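Local coordinates for iron-regulated transcriptional activator AFT2 (Saccharomyces cerevisiae, PDB 4LMG), which activates transcription of the iron regulon when iron is low, recognising the iron-responsive element 5'-CACCC-3' in target promoters, at a contact of chain A with DNA. Residues are numbered along the deposited sequence; one frame, centred on the assembly and turned at random.

A contact of chain A with DNA. Residues 43-44, 81, 83, 88. With nucleotides of chain B.
Tyr81 lies flat against the base of DT1 of chain B, the unpaired 5'-terminal thymine, at one end of the sheet of the WRKY-GCM1 fold that forms the DNA-binding domain of AFT2. The rings of Tyr81 and DT1 stack with centroids 3.7 Å apart and planes tilted by 17°, which holds the unpaired base against the protein. The tilt brings one edge of the phenol in closer: CE1 of Tyr81 is 3.3 Å from N3 of DT1, whereas CE2 stays 3.9 Å from the O4 carbonyl oxygen of DT1. CG of Tyr81 is anti to the backbone N (chi1 -168°), which sets one ring face against the pyrimidine. At its tip the phenol OH shares a water with the base; this water hydrogen-bonds N3 of DT1 at 2.8 Å, nearly straight (164° at H), and is also linked to OH of Tyr81. Trp88, on strand 87-93, flanks the phenol at its CD2 edge: the edge meets the indole face near its rim, and CD1 of Trp88 lies in the plane of the phenol. The indole also reaches the thymine methyl, with CZ2 of Trp88 3.9 Å from C7 of DT1. Beyond the tip of the methyl, the backbone O of Ser43 lies 3.5 Å from C7 of DT1. The hydroxyl OG of Ser44 comes to the C6 side of the base, 3.2 Å from C6 of DT1, while CB packs against C5'. Over the deoxyribose, CG2 of Val83 touches C4' of DT1 at 3.5 Å; CG1 is anti to the backbone N, leaving CG2 to point at the sugar. Further 3', at the base-paired DA3, the backbone N of Val83 gives a weak, bent hydrogen bond to the phosphate oxygen OP1, a backbone contact that reads no base.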
ATOM      1  N   SER A  43      -1.287   0.977  14.870  1.00 25.25           N
ATOM      2  CA  SER A  43      -2.186   0.786  16.004  1.00 32.66           C
ATOM      3  C   SER A  43      -2.493   2.077  16.762  1.00 31.36           C
ATOM      4  O   SER A  43      -3.609   2.267  17.244  1.00 28.16           O
ATOM      5  CB  SER A  43      -1.624  -0.266  16.962  1.00 42.10           C
ATOM      6  OG  SER A  43      -1.535  -1.527  16.326  1.00 57.39           O
ATOM      7  N   SER A  44      -1.511   2.967  16.856  1.00 28.68           N
ATOM      8  CA  SER A  44      -1.645   4.135  17.718  1.00 26.51           C
ATOM      9  C   SER A  44      -1.578   5.480  17.000  1.00 28.13           C
ATOM     10  O   SER A  44      -1.494   6.523  17.646  1.00 24.53           O
ATOM     11  CB  SER A  44      -0.598   4.088  18.833  1.00 24.55           C
ATOM     12  OG  SER A  44      -0.768   2.926  19.625  1.00 26.56           O
ATOM     13  N   TYR A  81      -2.504   8.498  19.590  1.00 23.33           N
ATOM     14  CA  TYR A  81      -2.954   8.213  20.944  1.00 26.05           C
ATOM     15  C   TYR A  81      -1.939   8.678  21.983  1.00 29.07           C
ATOM     16  O   TYR A  81      -0.739   8.440  21.849  1.00 34.06           O
ATOM     17  CB  TYR A  81      -3.246   6.723  21.124  1.00 24.24           C
ATOM     18  CG  TYR A  81      -3.991   6.430  22.403  1.00 32.36           C
ATOM     19  CD1 TYR A  81      -3.317   6.012  23.546  1.00 29.28           C
ATOM     20  CD2 TYR A  81      -5.368   6.595  22.475  1.00 26.57           C
ATOM     21  CE1 TYR A  81      -4.000   5.752  24.721  1.00 28.87           C
ATOM     22  CE2 TYR A  81      -6.057   6.334  23.642  1.00 29.12           C
ATOM     23  CZ  TYR A  81      -5.371   5.917  24.763  1.00 31.91           C
ATOM     24  OH  TYR A  81      -6.064   5.664  25.925  1.00 35.38           O
ATOM     25  N   VAL A  83      -0.914   8.200  25.775  1.00 22.02           N
ATOM     26  CA  VAL A  83      -1.057   7.424  26.997  1.00 27.47           C
ATOM     27  C   VAL A  83      -1.204   8.364  28.183  1.00 29.70           C
ATOM     28  O   VAL A  83      -2.002   8.120  29.084  1.00 27.55           O
ATOM     29  CB  VAL A  83       0.154   6.498  27.233  1.00 25.39           C
ATOM     30  CG1 VAL A  83       0.054   5.823  28.595  1.00 22.26           C
ATOM     31  CG2 VAL A  83       0.244   5.462  26.133  1.00 31.53           C
ATOM     32  N   TRP A  88      -7.010  10.102  22.264  1.00 25.10           N
ATOM     33  CA  TRP A  88      -6.423  10.451  20.976  1.00 22.89           C
ATOM     34  C   TRP A  88      -6.276  11.959  20.856  1.00 28.98           C
ATOM     35  O   TRP A  88      -7.215  12.709  21.133  1.00 31.23           O
ATOM     36  CB  TRP A  88      -7.292   9.937  19.821  1.00 22.54           C
ATOM     37  CG  TRP A  88      -7.244   8.454  19.639  1.00 14.88           C
ATOM     38  CD1 TRP A  88      -7.959   7.522  20.327  1.00 21.89           C
ATOM     39  CD2 TRP A  88      -6.434   7.729  18.702  1.00 16.75           C
ATOM     40  NE1 TRP A  88      -7.643   6.259  19.883  1.00 21.77           N
ATOM     41  CE2 TRP A  88      -6.712   6.360  18.883  1.00 14.75           C
ATOM     42  CE3 TRP A  88      -5.504   8.104  17.726  1.00 20.00           C
ATOM     43  CZ2 TRP A  88      -6.091   5.364  18.128  1.00 20.63           C
ATOM     44  CZ3 TRP A  88      -4.889   7.114  16.976  1.00 16.84           C
ATOM     45  CH2 TRP A  88      -5.187   5.761  17.181  1.00 22.20           C
TER
ATOM     46  O5'  DT B   1       2.795   5.284  21.626  1.00 46.21           O
ATOM     47  C5'  DT B   1       1.445   4.849  21.724  1.00 43.12           C
ATOM     48  C4'  DT B   1       1.207   4.186  23.067  1.00 42.56           C
ATOM     49  O4'  DT B   1      -0.210   4.224  23.377  1.00 36.31           O
ATOM     50  C3'  DT B   1       1.618   2.718  23.164  1.00 34.36           C
ATOM     51  O3'  DT B   1       2.144   2.472  24.454  1.00 41.85           O
ATOM     52  C2'  DT B   1       0.284   1.998  22.993  1.00 37.88           C
ATOM     53  C1'  DT B   1      -0.601   2.937  23.802  1.00 30.66           C
ATOM     54  N1   DT B   1      -2.063   2.806  23.582  1.00 35.10           N
ATOM     55  C2   DT B   1      -2.874   2.625  24.677  1.00 36.99           C
ATOM     56  O2   DT B   1      -2.445   2.557  25.814  1.00 38.57           O
ATOM     57  N3   DT B   1      -4.211   2.520  24.387  1.00 35.41           N
ATOM     58  C4   DT B   1      -4.794   2.581  23.134  1.00 33.74           C
ATOM     59  O4   DT B   1      -6.005   2.478  22.969  1.00 38.88           O
ATOM     60  C5   DT B   1      -3.889   2.776  22.030  1.00 28.22           C
ATOM     61  C7   DT B   1      -4.423   2.857  20.627  1.00 18.85           C
ATOM     62  C6   DT B   1      -2.583   2.881  22.302  1.00 21.46           C
ATOM     63  P    DA B   3       2.704   8.520  24.716  1.00 58.95           P
ATOM     64  OP1  DA B   3       1.781   9.410  25.457  1.00 72.03           O
ATOM     65  OP2  DA B   3       2.184   7.597  23.686  1.00 62.10           O
ATOM     66  O5'  DA B   3       3.832   9.412  24.017  1.00 42.72           O
ATOM     67  C5'  DA B   3       4.571  10.360  24.777  1.00 31.12           C
ATOM     68  C4'  DA B   3       5.497  11.156  23.875  1.00 29.80           C
ATOM     69  O4'  DA B   3       6.595  10.312  23.433  1.00 33.41           O
ATOM     70  C3'  DA B   3       4.844  11.698  22.610  1.00 36.23           C
ATOM     71  O3'  DA B   3       5.327  13.011  22.342  1.00 35.85           O
ATOM     72  C2'  DA B   3       5.272  10.699  21.535  1.00 37.28           C
ATOM     73  C1'  DA B   3       6.658  10.294  22.024  1.00 36.72           C
ATOM     74  N9   DA B   3       7.072   8.957  21.606  1.00 37.64           N
ATOM     75  C8   DA B   3       6.349   7.800  21.702  1.00 31.81           C
ATOM     76  N7   DA B   3       6.982   6.744  21.250  1.00 31.50           N
ATOM     77  C5   DA B   3       8.203   7.240  20.832  1.00 31.11           C
ATOM     78  C6   DA B   3       9.330   6.623  20.251  1.00 30.38           C
ATOM     79  N6   DA B   3       9.402   5.314  19.985  1.00 35.49           N
ATOM     80  N1   DA B   3      10.384   7.409  19.951  1.00 29.18           N
ATOM     81  C2   DA B   3      10.313   8.719  20.218  1.00 33.91           C
ATOM     82  N3   DA B   3       9.311   9.410  20.758  1.00 29.76           N
ATOM     83  C4   DA B   3       8.276   8.603  21.043  1.00 30.60           C
TER
HETATM   84  O   HOH W   1      -5.741   2.567  26.768  1.00 34.82           O